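Local coordinates for protein putative fumarylpyruvate hydrolase (Burkholderia cenocepacia, PDB 4MAQ) that is a putative hydrolase of the fumarylacetoacetate hydrolase (FAH) family, a beta-rich protein whose assembly here holds two subunits, at residues B[184-187]-B[188-192]; B[77-80]-B[81-84]; B[224-227]-B[228-231]; B[31-34]-B[35-38]; B[152-156]-B[157-161]. All coordinates share one frame; numbering follows the deposited sequence.

Contact 1: B[184-187]-B[188-192]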
loop_
_atom_site.group_PDB
_atom_site.type_symbol
_atom_site.label_atom_id
_atom_site.label_comp_id
_atom_site.label_asym_id
_atom_site.label_seq_id
_atom_site.Cartn_x
_atom_site.Cartn_y
_atom_site.Cartn_z
ATOM N N TRP B 184 -9.772 -8.372 -19.394
ATOM C CA TRP B 184 -8.361 -8.633 -19.622
ATOM C C TRP B 184 -7.977 -9.919 -18.910
ATOM O O TRP B 184 -8.096 -9.986 -17.699
ATOM C CB TRP B 184 -7.521 -7.468 -19.086
ATOM C CG TRP B 184 -7.673 -6.217 -19.918
ATOM C CD1 TRP B 184 -8.422 -5.098 -19.623
ATOM C CD2 TRP B 184 -7.084 -5.978 -21.204
ATOM N NE1 TRP B 184 -8.310 -4.172 -20.650
ATOM C CE2 TRP B 184 -7.492 -4.683 -21.623
ATOM C CE3 TRP B 184 -6.225 -6.724 -22.035
ATOM C CZ2 TRP B 184 -7.072 -4.121 -22.842
ATOM C CZ3 TRP B 184 -5.811 -6.170 -23.238
ATOM C CH2 TRP B 184 -6.243 -4.879 -23.633
ATOM N N PRO B 185 -7.503 -10.925 -19.658
ATOM C CA PRO B 185 -7.085 -12.160 -19.009
ATOM C C PRO B 185 -5.857 -11.973 -18.134
ATOM O O PRO B 185 -5.159 -10.957 -18.210
ATOM C CB PRO B 185 -6.770 -13.116 -20.158
ATOM C CG PRO B 185 -6.763 -12.308 -21.401
ATOM C CD PRO B 185 -7.383 -10.968 -21.128
ATOM N N VAL B 186 -5.584 -12.989 -17.328
ATOM C CA VAL B 186 -4.504 -12.917 -16.354
ATOM C C VAL B 186 -3.146 -12.520 -16.973
ATOM O O VAL B 186 -2.479 -11.650 -16.424
ATOM C CB VAL B 186 -4.425 -14.239 -15.549
ATOM C CG1 VAL B 186 -3.138 -14.325 -14.736
ATOM C CG2 VAL B 186 -5.661 -14.369 -14.666
ATOM N N PRO B 187 -2.745 -13.111 -18.134
ATOM C CA PRO B 187 -1.428 -12.716 -18.678
ATOM C C PRO B 187 -1.353 -11.218 -19.011
ATOM O O PRO B 187 -0.290 -10.602 -18.833
ATOM C CB PRO B 187 -1.297 -13.546 -19.973
ATOM C CG PRO B 187 -2.211 -14.708 -19.786
ATOM C CD PRO B 187 -3.337 -14.228 -18.901
ATOM N N ASP B 188 -2.458 -10.639 -19.483
ATOM C CA ASP B 188 -2.474 -9.203 -19.794
ATOM C C ASP B 188 -2.508 -8.347 -18.544
ATOM O O ASP B 188 -1.883 -7.311 -18.501
ATOM C CB ASP B 188 -3.644 -8.833 -20.684
ATOM C CG ASP B 188 -3.544 -9.467 -22.031
ATOM O OD1 ASP B 188 -2.632 -9.101 -22.761
ATOM O OD2 ASP B 188 -4.356 -10.335 -22.323
ATOM N N VAL B 189 -3.224 -8.797 -17.518
ATOM C CA VAL B 189 -3.225 -8.077 -16.252
ATOM C C VAL B 189 -1.799 -8.014 -15.679
ATOM O O VAL B 189 -1.337 -6.945 -15.258
ATOM C CB VAL B 189 -4.214 -8.704 -15.257
ATOM C CG1 VAL B 189 -4.091 -8.017 -13.910
ATOM C CG2 VAL B 189 -5.632 -8.506 -15.783
ATOM N N ILE B 190 -1.108 -9.156 -15.688
ATOM C CA ILE B 190 0.275 -9.221 -15.220
ATOM C C ILE B 190 1.146 -8.251 -16.017
ATOM O O ILE B 190 1.927 -7.494 -15.453
ATOM C CB ILE B 190 0.830 -10.648 -15.329
ATOM C CG1 ILE B 190 0.148 -11.546 -14.283
ATOM C CG2 ILE B 190 2.350 -10.668 -15.237
ATOM C CD1 ILE B 190 0.377 -13.017 -14.515
ATOM N N ALA B 191 1.047 -8.303 -17.342
ATOM C CA ALA B 191 1.809 -7.399 -18.206
ATOM C C ALA B 191 1.577 -5.913 -17.847
ATOM O O ALA B 191 2.537 -5.145 -17.711
ATOM C CB ALA B 191 1.478 -7.674 -19.674
ATOM N N TYR B 192 0.312 -5.524 -17.667
ATOM C CA TYR B 192 -0.033 -4.152 -17.333
ATOM C C TYR B 192 0.586 -3.722 -15.989
ATOM O O TYR B 192 1.181 -2.633 -15.896
ATOM C CB TYR B 192 -1.548 -3.992 -17.275
ATOM C CG TYR B 192 -2.186 -3.547 -18.565
ATOM C CD1 TYR B 192 -1.977 -2.257 -19.025
ATOM C CD2 TYR B 192 -2.987 -4.402 -19.321
ATOM C CE1 TYR B 192 -2.545 -1.807 -20.194
ATOM C CE2 TYR B 192 -3.565 -3.968 -20.513
ATOM C CZ TYR B 192 -3.336 -2.663 -20.946
ATOM O OH TYR B 192 -3.883 -2.160 -22.109
#
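W184 and Y192 meet in a T-shaped (edge-to-face) pair across the start of helix 186-196. The tyrosine turns its edge to the indole, with CE2 above the six-membered ring; the ring centroids lie 5.3 Å apart and the planes stand at 73°. Y192 OH approaches the far end of the same ring, 3.8 Å from W184 CZ2. Further back on the indole, W184 CE3 rests 3.6 Å from D188 CB, while NE1 is bonded to the backbone oxygen of E57 and R56 makes a cation-pi contact with the ring.

The aliphatic contacts are fewer. W184 CB touches V189 CG2 at 3.9 Å, and V186 CG1 meets I190 CD1 one helical turn on. D188 has CG beside its own backbone N (chi1 -65°), which swings the carboxylate back to the CG-CD side of the proline ring, OD2 standing 3.2 Å from P185 CG. Lying in the first turn, this negative group probably suits the positive end of the helix.

Backbone bonds begin the helix: V189 N to P185 O, I190 N to V186 O at 2.9 Å, and A191 N to P187 O. D188 N adds a weak bond to P185 O.

With P185 as N-cap, the pairing of W184 just before it with V189 four residues after it fits a hydrophobic staple at a helix N-terminus.

Contact 2: B[77-80]-B[81-84]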
loop_
_atom_site.group_PDB
_atom_site.type_symbol
_atom_site.label_atom_id
_atom_site.label_comp_id
_atom_site.label_asym_id
_atom_site.label_seq_id
_atom_site.Cartn_x
_atom_site.Cartn_y
_atom_site.Cartn_z
ATOM N N ALA B 77 -12.778 -9.395 10.686
ATOM C CA ALA B 77 -13.312 -8.263 11.446
ATOM C C ALA B 77 -14.121 -7.289 10.582
ATOM O O ALA B 77 -13.772 -7.016 9.435
ATOM C CB ALA B 77 -12.183 -7.519 12.135
ATOM N N TYR B 78 -15.185 -6.740 11.152
ATOM C CA TYR B 78 -15.924 -5.655 10.512
ATOM C C TYR B 78 -15.184 -4.350 10.873
ATOM O O TYR B 78 -14.971 -4.083 12.059
ATOM C CB TYR B 78 -17.370 -5.643 11.037
ATOM C CG TYR B 78 -18.323 -4.763 10.266
ATOM C CD1 TYR B 78 -18.410 -3.400 10.524
ATOM C CD2 TYR B 78 -19.163 -5.310 9.281
ATOM C CE1 TYR B 78 -19.278 -2.590 9.810
ATOM C CE2 TYR B 78 -20.036 -4.509 8.565
ATOM C CZ TYR B 78 -20.095 -3.145 8.843
ATOM O OH TYR B 78 -20.949 -2.302 8.147
ATOM N N PRO B 79 -14.742 -3.571 9.868
ATOM C CA PRO B 79 -13.854 -2.432 10.133
ATOM C C PRO B 79 -14.619 -1.242 10.746
ATOM O O PRO B 79 -15.842 -1.179 10.633
ATOM C CB PRO B 79 -13.339 -2.071 8.722
ATOM C CG PRO B 79 -14.496 -2.415 7.835
ATOM C CD PRO B 79 -15.074 -3.683 8.437
ATOM N N PRO B 80 -13.879 -0.311 11.373
ATOM C CA PRO B 80 -14.476 0.930 11.847
ATOM C C PRO B 80 -14.814 1.841 10.649
ATOM O O PRO B 80 -14.455 1.538 9.483
ATOM C CB PRO B 80 -13.356 1.544 12.709
ATOM C CG PRO B 80 -12.087 1.060 12.054
ATOM C CD PRO B 80 -12.409 -0.314 11.533
ATOM N N LEU B 81 -15.500 2.948 10.923
ATOM C CA LEU B 81 -15.751 4.015 9.925
ATOM C C LEU B 81 -16.573 3.569 8.724
ATOM O O LEU B 81 -16.474 4.152 7.635
ATOM C CB LEU B 81 -14.460 4.603 9.348
ATOM C CG LEU B 81 -13.482 5.374 10.200
ATOM C CD1 LEU B 81 -12.525 6.116 9.277
ATOM C CD2 LEU B 81 -14.190 6.347 11.129
ATOM N N THR B 82 -17.396 2.552 8.903
ATOM C CA THR B 82 -18.297 2.175 7.840
ATOM C C THR B 82 -19.645 1.660 8.333
ATOM O O THR B 82 -19.743 1.067 9.416
ATOM C CB THR B 82 -17.670 1.141 6.873
ATOM O OG1 THR B 82 -18.466 1.058 5.690
ATOM C CG2 THR B 82 -17.631 -0.246 7.473
ATOM N N ASN B 83 -20.683 1.931 7.553
ATOM C CA ASN B 83 -21.967 1.283 7.735
ATOM C C ASN B 83 -22.317 0.538 6.441
ATOM O O ASN B 83 -23.459 0.132 6.253
ATOM C CB ASN B 83 -23.071 2.315 8.035
ATOM C CG ASN B 83 -22.695 3.321 9.125
ATOM O OD1 ASN B 83 -22.463 2.947 10.272
ATOM N ND2 ASN B 83 -22.650 4.617 8.763
ATOM N N ASP B 84 -21.323 0.298 5.581
ATOM C CA ASP B 84 -21.611 -0.265 4.251
ATOM C C ASP B 84 -20.402 -1.032 3.679
ATOM O O ASP B 84 -19.701 -0.555 2.786
ATOM C CB ASP B 84 -22.091 0.852 3.298
ATOM C CG ASP B 84 -22.739 0.323 2.023
ATOM O OD1 ASP B 84 -23.231 -0.825 2.013
ATOM O OD2 ASP B 84 -22.764 1.078 1.034
HETATM O O HOH W 1 -17.947 0.447 11.379
#
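Y78 reaches across the turn to T82 with the outer part of its ring. CG is set anti to the backbone N (chi1 -168°), which carries the ring from CB across the turn toward the returning chain. CE1 is the first atom to arrive, 3.7 Å from the methyl CG2 of T82, and the carbonyl oxygen of T82 lies at the ring edge, in its plane. CZ follows at 4.0 Å from the same CG2. At the tip, OH comes up against the backbone, 3.6 Å from N83 C and near D84 N.

The T82 methyl also meets P79, its CG2 standing 3.8 Å from P79 CG. A water joins the two limbs, donating to P79 O at 2.8 Å and to T82 O at 2.7 Å. The turn itself passes through L81 in a left-handed conformation (phi 62°). Beyond it, D84 N donates to T82 OG1 at 3.0 Å, closing an ST turn whose hydroxyl is also bonded to D124.

The loop leads from strand 75-76 into strand 85-95. L81 and D84 lie against helix 123-132, P79 and T82 touch R122 at the end of strand 111-122, and P80 and L81 pack on S196 and R195 of the second subunit.

Contact 3: B[224-227]-B[228-231]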
loop_
_atom_site.group_PDB
_atom_site.type_symbol
_atom_site.label_atom_id
_atom_site.label_comp_id
_atom_site.label_asym_id
_atom_site.label_seq_id
_atom_site.Cartn_x
_atom_site.Cartn_y
_atom_site.Cartn_z
ATOM N N GLY B 224 -17.690 -19.036 -0.641
ATOM C CA GLY B 224 -17.414 -18.785 -2.051
ATOM C C GLY B 224 -16.301 -19.659 -2.540
ATOM O O GLY B 224 -15.780 -20.520 -1.801
ATOM N N GLY B 225 -15.928 -19.442 -3.797
ATOM C CA GLY B 225 -14.919 -20.287 -4.387
ATOM C C GLY B 225 -14.678 -20.039 -5.841
ATOM O O GLY B 225 -15.399 -19.262 -6.488
ATOM N N VAL B 226 -13.630 -20.685 -6.342
ATOM C CA VAL B 226 -13.403 -20.784 -7.781
ATOM C C VAL B 226 -13.183 -22.262 -8.015
ATOM O O VAL B 226 -12.342 -22.874 -7.336
ATOM C CB VAL B 226 -12.182 -19.970 -8.254
ATOM C CG1 VAL B 226 -11.915 -20.271 -9.739
ATOM C CG2 VAL B 226 -12.427 -18.484 -8.020
ATOM N N ASP B 227 -13.960 -22.843 -8.929
ATOM C CA ASP B 227 -13.907 -24.292 -9.113
ATOM C C ASP B 227 -12.470 -24.756 -9.401
ATOM O O ASP B 227 -11.786 -24.230 -10.300
ATOM C CB ASP B 227 -14.879 -24.736 -10.204
ATOM C CG ASP B 227 -16.329 -24.760 -9.741
ATOM O OD1 ASP B 227 -16.649 -24.442 -8.571
ATOM O OD2 ASP B 227 -17.190 -25.144 -10.550
ATOM N N GLY B 228 -12.026 -25.766 -8.654
ATOM C CA GLY B 228 -10.696 -26.343 -8.800
ATOM C C GLY B 228 -9.592 -25.616 -8.051
ATOM O O GLY B 228 -8.465 -26.122 -7.960
ATOM N N ILE B 229 -9.889 -24.427 -7.507
ATOM C CA ILE B 229 -8.850 -23.642 -6.855
ATOM C C ILE B 229 -9.012 -23.692 -5.333
ATOM O O ILE B 229 -8.123 -24.197 -4.634
ATOM C CB ILE B 229 -8.802 -22.171 -7.365
ATOM C CG1 ILE B 229 -8.602 -22.126 -8.891
ATOM C CG2 ILE B 229 -7.755 -21.344 -6.616
ATOM C CD1 ILE B 229 -7.351 -22.818 -9.401
ATOM N N ALA B 230 -10.144 -23.201 -4.826
ATOM C CA ALA B 230 -10.424 -23.241 -3.382
ATOM C C ALA B 230 -11.867 -22.883 -3.141
ATOM O O ALA B 230 -12.505 -22.238 -3.984
ATOM C CB ALA B 230 -9.526 -22.257 -2.643
ATOM N N THR B 231 -12.385 -23.295 -1.990
ATOM C CA THR B 231 -13.605 -22.710 -1.452
ATOM C C THR B 231 -13.266 -22.155 -0.086
ATOM O O THR B 231 -12.207 -22.463 0.472
ATOM C CB THR B 231 -14.761 -23.732 -1.349
ATOM O OG1 THR B 231 -14.370 -24.795 -0.469
ATOM C CG2 THR B 231 -15.107 -24.286 -2.730
#
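V226 CG1 stands anti to the backbone N (chi1 173°), whereas I229 turns its CG1 back beside its own N (chi1 -57°); the two branches thereby run side by side and point the same way, V226 CG1 lying 3.9 Å from I229 CG1. Between them the chain reverses through D227 and G228 in a type II turn, the positive phi of G228 (84°) belonging to its second corner.

The carbonyl of V226 serves both residues opposite it. I229 N donates to V226 O at 2.9 Å, and A230 N reaches the same oxygen in a weak bond of 3.4 Å, the two-against-one arrangement of a classic beta bulge. In return V226 N donates to A230 O at 3.0 Å. One step along, G225 and T231 form a non-hydrogen-bonded antiparallel pair whose CA atoms are 4.0 Å apart; with no CB on G225, the carbonyl oxygen of A230 can come to 3.1 Å from G225 CA. T231 CA makes a CH...O contact of 3.1 Å with G224 O.

This is the tip of the hairpin of strands 221-226 and 230-236. V226, I229 and A230 pack on V116 of strand 111-122, in another sheet, while D227 forms a salt bridge with R164 at the start of the adjoining strand 164-169.

Contact 4: B[31-34]-B[35-38]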
loop_
_atom_site.group_PDB
_atom_site.type_symbol
_atom_site.label_atom_id
_atom_site.label_comp_id
_atom_site.label_asym_id
_atom_site.label_seq_id
_atom_site.Cartn_x
_atom_site.Cartn_y
_atom_site.Cartn_z
ATOM N N PHE B 31 3.466 -18.449 1.804
ATOM C CA PHE B 31 3.763 -17.551 0.704
ATOM C C PHE B 31 3.896 -16.122 1.260
ATOM O O PHE B 31 2.918 -15.555 1.725
ATOM C CB PHE B 31 2.640 -17.620 -0.343
ATOM C CG PHE B 31 2.902 -16.770 -1.557
ATOM C CD1 PHE B 31 2.505 -15.428 -1.596
ATOM C CD2 PHE B 31 3.561 -17.320 -2.664
ATOM C CE1 PHE B 31 2.764 -14.640 -2.711
ATOM C CE2 PHE B 31 3.825 -16.538 -3.781
ATOM C CZ PHE B 31 3.419 -15.206 -3.808
ATOM N N PRO B 32 5.115 -15.550 1.223
ATOM C CA PRO B 32 5.346 -14.215 1.782
ATOM C C PRO B 32 4.814 -13.142 0.824
ATOM O O PRO B 32 5.143 -13.165 -0.361
ATOM C CB PRO B 32 6.886 -14.162 1.909
ATOM C CG PRO B 32 7.366 -14.987 0.759
ATOM C CD PRO B 32 6.329 -16.088 0.566
ATOM N N VAL B 33 3.997 -12.233 1.335
ATOM C CA VAL B 33 3.341 -11.228 0.502
ATOM C C VAL B 33 4.208 -9.982 0.398
ATOM O O VAL B 33 4.676 -9.458 1.425
ATOM C CB VAL B 33 1.939 -10.866 1.052
ATOM C CG1 VAL B 33 1.259 -9.824 0.152
ATOM C CG2 VAL B 33 1.056 -12.100 1.154
ATOM N N ARG B 34 4.354 -9.501 -0.840
ATOM C CA ARG B 34 5.171 -8.334 -1.154
ATOM C C ARG B 34 4.215 -7.128 -1.317
ATOM O O ARG B 34 3.995 -6.381 -0.355
ATOM C CB ARG B 34 6.081 -8.643 -2.366
ATOM C CG ARG B 34 7.308 -7.757 -2.501
ATOM C CD ARG B 34 7.038 -6.308 -2.899
ATOM N NE ARG B 34 6.503 -6.217 -4.265
ATOM C CZ ARG B 34 6.853 -5.309 -5.172
ATOM N NH1 ARG B 34 6.305 -5.347 -6.393
ATOM N NH2 ARG B 34 7.785 -4.380 -4.887
ATOM N N ARG B 35 3.610 -6.975 -2.497
ATOM C CA ARG B 35 2.536 -5.990 -2.695
ATOM C C ARG B 35 1.261 -6.684 -3.169
ATOM O O ARG B 35 1.311 -7.851 -3.573
ATOM C CB ARG B 35 2.950 -4.908 -3.701
ATOM C CG ARG B 35 3.995 -3.933 -3.187
ATOM C CD ARG B 35 4.292 -2.864 -4.233
ATOM N NE ARG B 35 5.542 -2.167 -3.930
ATOM C CZ ARG B 35 6.202 -1.404 -4.790
ATOM N NH1 ARG B 35 5.667 -1.097 -5.986
ATOM N NH2 ARG B 35 7.419 -0.968 -4.448
ATOM N N VAL B 36 0.139 -5.962 -3.097
ATOM C CA VAL B 36 -1.155 -6.497 -3.513
ATOM C C VAL B 36 -1.781 -5.534 -4.521
ATOM O O VAL B 36 -2.052 -4.384 -4.167
ATOM C CB VAL B 36 -2.100 -6.690 -2.311
ATOM C CG1 VAL B 36 -3.452 -7.268 -2.776
ATOM C CG2 VAL B 36 -1.464 -7.591 -1.268
ATOM N N PHE B 37 -2.005 -6.003 -5.753
ATOM C CA PHE B 37 -2.593 -5.179 -6.804
ATOM C C PHE B 37 -3.992 -5.692 -7.106
ATOM O O PHE B 37 -4.208 -6.918 -7.165
ATOM C CB PHE B 37 -1.747 -5.273 -8.074
ATOM C CG PHE B 37 -0.297 -4.940 -7.855
ATOM C CD1 PHE B 37 0.109 -3.616 -7.820
ATOM C CD2 PHE B 37 0.665 -5.936 -7.673
ATOM C CE1 PHE B 37 1.437 -3.274 -7.623
ATOM C CE2 PHE B 37 1.995 -5.591 -7.480
ATOM C CZ PHE B 37 2.375 -4.267 -7.459
ATOM N N CYS B 38 -4.913 -4.764 -7.356
ATOM C CA CYS B 38 -6.324 -5.130 -7.561
ATOM C C CYS B 38 -6.838 -4.417 -8.799
ATOM O O CYS B 38 -6.776 -3.189 -8.904
ATOM C CB CYS B 38 -7.163 -4.693 -6.364
ATOM S SG CYS B 38 -6.553 -5.281 -4.770
#
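R34 and R35, successive in sequence, form a stacked guanidinium pair in the buried link between strands 30-32 and 36-39. The two groups lie nearly flat on each other, centres 4.0 Å apart and planes inclined at 22°. The stack is offset: R34 NH2 stands over the face of R35, 3.3 Å from R35 NE and 3.4 Å from R35 CZ. Its shape comes from unlike chains. R34 is folded at chi2 (-70°) and chi3 (-67°), bringing its head back over an R35 chain extended from CG to NE.

Acidic groups gather the two heads. D67 of the second subunit forms salt bridges with both R34 NH2 and R35 NE, D143 of that subunit takes R35 NH1, and D203 of the same chain takes R34 NE and the backbone N of R35. These carboxylates probably offset the charge of the pair and fix its orientation at the dimer interface.

Beyond the arginines, R34 NH1 comes to the edge of the F37 ring, 4.2 Å from CZ, and V33 CG1 touches V36 CG2 at 3.8 Å.

V33 and V36 also pack on strand 204-206, the parallel neighbour of strand 36-39, while F37 and C38 touch strand 61-64, its antiparallel neighbour.

Contact 5: B[152-156]-B[157-161]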
loop_
_atom_site.group_PDB
_atom_site.type_symbol
_atom_site.label_atom_id
_atom_site.label_comp_id
_atom_site.label_asym_id
_atom_site.label_seq_id
_atom_site.Cartn_x
_atom_site.Cartn_y
_atom_site.Cartn_z
ATOM N N ARG B 152 -2.732 -22.570 -3.808
ATOM C CA ARG B 152 -2.252 -23.791 -4.458
ATOM C C ARG B 152 -1.225 -23.451 -5.524
ATOM O O ARG B 152 -1.397 -22.488 -6.283
ATOM C CB ARG B 152 -3.403 -24.568 -5.080
ATOM C CG ARG B 152 -4.417 -25.070 -4.065
ATOM C CD ARG B 152 -5.471 -25.901 -4.758
ATOM N NE ARG B 152 -4.913 -27.210 -4.994
ATOM C CZ ARG B 152 -5.436 -28.120 -5.803
ATOM N NH1 ARG B 152 -4.835 -29.312 -5.938
ATOM N NH2 ARG B 152 -6.557 -27.844 -6.470
ATOM N N ALA B 153 -0.166 -24.249 -5.613
ATOM C CA ALA B 153 0.849 -24.060 -6.654
ATOM C C ALA B 153 0.235 -24.274 -8.026
ATOM O O ALA B 153 -0.615 -25.156 -8.212
ATOM C CB ALA B 153 2.000 -25.032 -6.450
ATOM N N ALA B 154 0.673 -23.488 -9.003
ATOM C CA ALA B 154 0.191 -23.640 -10.384
ATOM C C ALA B 154 0.514 -25.022 -10.981
ATOM O O ALA B 154 -0.176 -25.477 -11.894
ATOM C CB ALA B 154 0.740 -22.531 -11.270
ATOM N N THR B 155 1.545 -25.687 -10.472
ATOM C CA THR B 155 1.850 -27.048 -10.909
ATOM C C THR B 155 0.733 -28.018 -10.505
ATOM O O THR B 155 0.553 -29.055 -11.135
ATOM C CB THR B 155 3.180 -27.538 -10.321
ATOM O OG1 THR B 155 3.143 -27.390 -8.908
ATOM C CG2 THR B 155 4.338 -26.732 -10.851
ATOM N N ALA B 156 -0.026 -27.669 -9.465
ATOM C CA ALA B 156 -1.172 -28.481 -9.020
ATOM C C ALA B 156 -2.482 -28.119 -9.713
ATOM O O ALA B 156 -3.346 -28.979 -9.851
ATOM C CB ALA B 156 -1.356 -28.354 -7.514
ATOM N N THR B 157 -2.636 -26.871 -10.145
ATOM C CA THR B 157 -3.930 -26.379 -10.662
ATOM C C THR B 157 -3.959 -26.131 -12.165
ATOM O O THR B 157 -5.038 -26.009 -12.751
ATOM C CB THR B 157 -4.314 -25.047 -9.986
ATOM O OG1 THR B 157 -3.261 -24.103 -10.192
ATOM C CG2 THR B 157 -4.512 -25.236 -8.486
ATOM N N GLY B 158 -2.782 -26.014 -12.769
ATOM C CA GLY B 158 -2.681 -25.339 -14.065
ATOM C C GLY B 158 -3.001 -23.851 -13.927
ATOM O O GLY B 158 -3.104 -23.335 -12.825
ATOM N N HIS B 159 -3.147 -23.164 -15.056
ATOM C CA HIS B 159 -3.476 -21.744 -15.061
ATOM C C HIS B 159 -4.938 -21.645 -15.425
ATOM O O HIS B 159 -5.274 -21.711 -16.591
ATOM C CB HIS B 159 -2.582 -20.986 -16.054
ATOM C CG HIS B 159 -1.131 -21.014 -15.695
ATOM N ND1 HIS B 159 -0.628 -20.392 -14.569
ATOM C CD2 HIS B 159 -0.072 -21.616 -16.299
ATOM C CE1 HIS B 159 0.679 -20.593 -14.501
ATOM N NE2 HIS B 159 1.042 -21.334 -15.534
ATOM N N PRO B 160 -5.832 -21.481 -14.415
ATOM C CA PRO B 160 -7.263 -21.551 -14.723
ATOM C C PRO B 160 -7.675 -20.425 -15.664
ATOM O O PRO B 160 -7.248 -19.268 -15.476
ATOM C CB PRO B 160 -7.927 -21.388 -13.345
ATOM C CG PRO B 160 -6.903 -20.644 -12.525
ATOM C CD PRO B 160 -5.602 -21.236 -12.977
ATOM N N ALA B 161 -8.519 -20.748 -16.638
ATOM C CA ALA B 161 -8.997 -19.744 -17.613
ATOM C C ALA B 161 -10.509 -19.775 -17.789
ATOM O O ALA B 161 -11.072 -18.928 -18.460
ATOM C CB ALA B 161 -8.283 -19.894 -18.948
#
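R152 and T157 pack together where strand 146-153 runs into the single-turn helix 154-157, which stops at G158 with a positive phi, as is common at helix C-termini. The close part centres on one methyl. T157 CG2 lies 3.6 Å from R152 CB and also sits over a face of the guanidinium, 4.0 Å from R152 CZ, because the arginine chain bends at chi3 (79°) and curls round it. Beneath, T157 N is shared weakly between A153 O and A154 O, and G158 N makes a short but bent, weak bond of 2.8 Å to A154 O. T157 packs further on Y114 of strand 111-122 and on I229.

The other side is looser and faces solvent. T155 and A156 are exposed, and the contact there comes down to A154 CB against H159 CE1 at 3.8 Å, obliquely to the imidazole. That ring is held by a hydrogen bond between its ND1 and the hydroxyl of Y114.

T157 OG1 takes the position between its backbone N and carbonyl carbon (chi1 56°), which turns it in toward the start of the helix and the G158 carbonyl; there it donates to G158 O at 2.7 Å, meeting a lone pair in the carbonyl plane.

Along the chain the order is contact 4, contact 2, contact 5, contact 1 and contact 3, each complete before the next begins. Contacts 3 and 5, with centres about 12 Å apart, are the pair that touch: R152 NH2 makes a weak bond to G228 O, and I229 of the hairpin packs on T157 and P160, tying the five-stranded sheet to the end of strand 146-153 in the eight-stranded one. Contact 1 comes within about 5 Å of contact 5 at the nearest atoms. Contact 2 lies across the chain's centre from contacts 1 and 5, their centres about 32 and 34 Å away. Contacts 2 and 4, about 23 Å apart between centres, both meet the second subunit, so the dimer interface draws on well-separated parts of the chain.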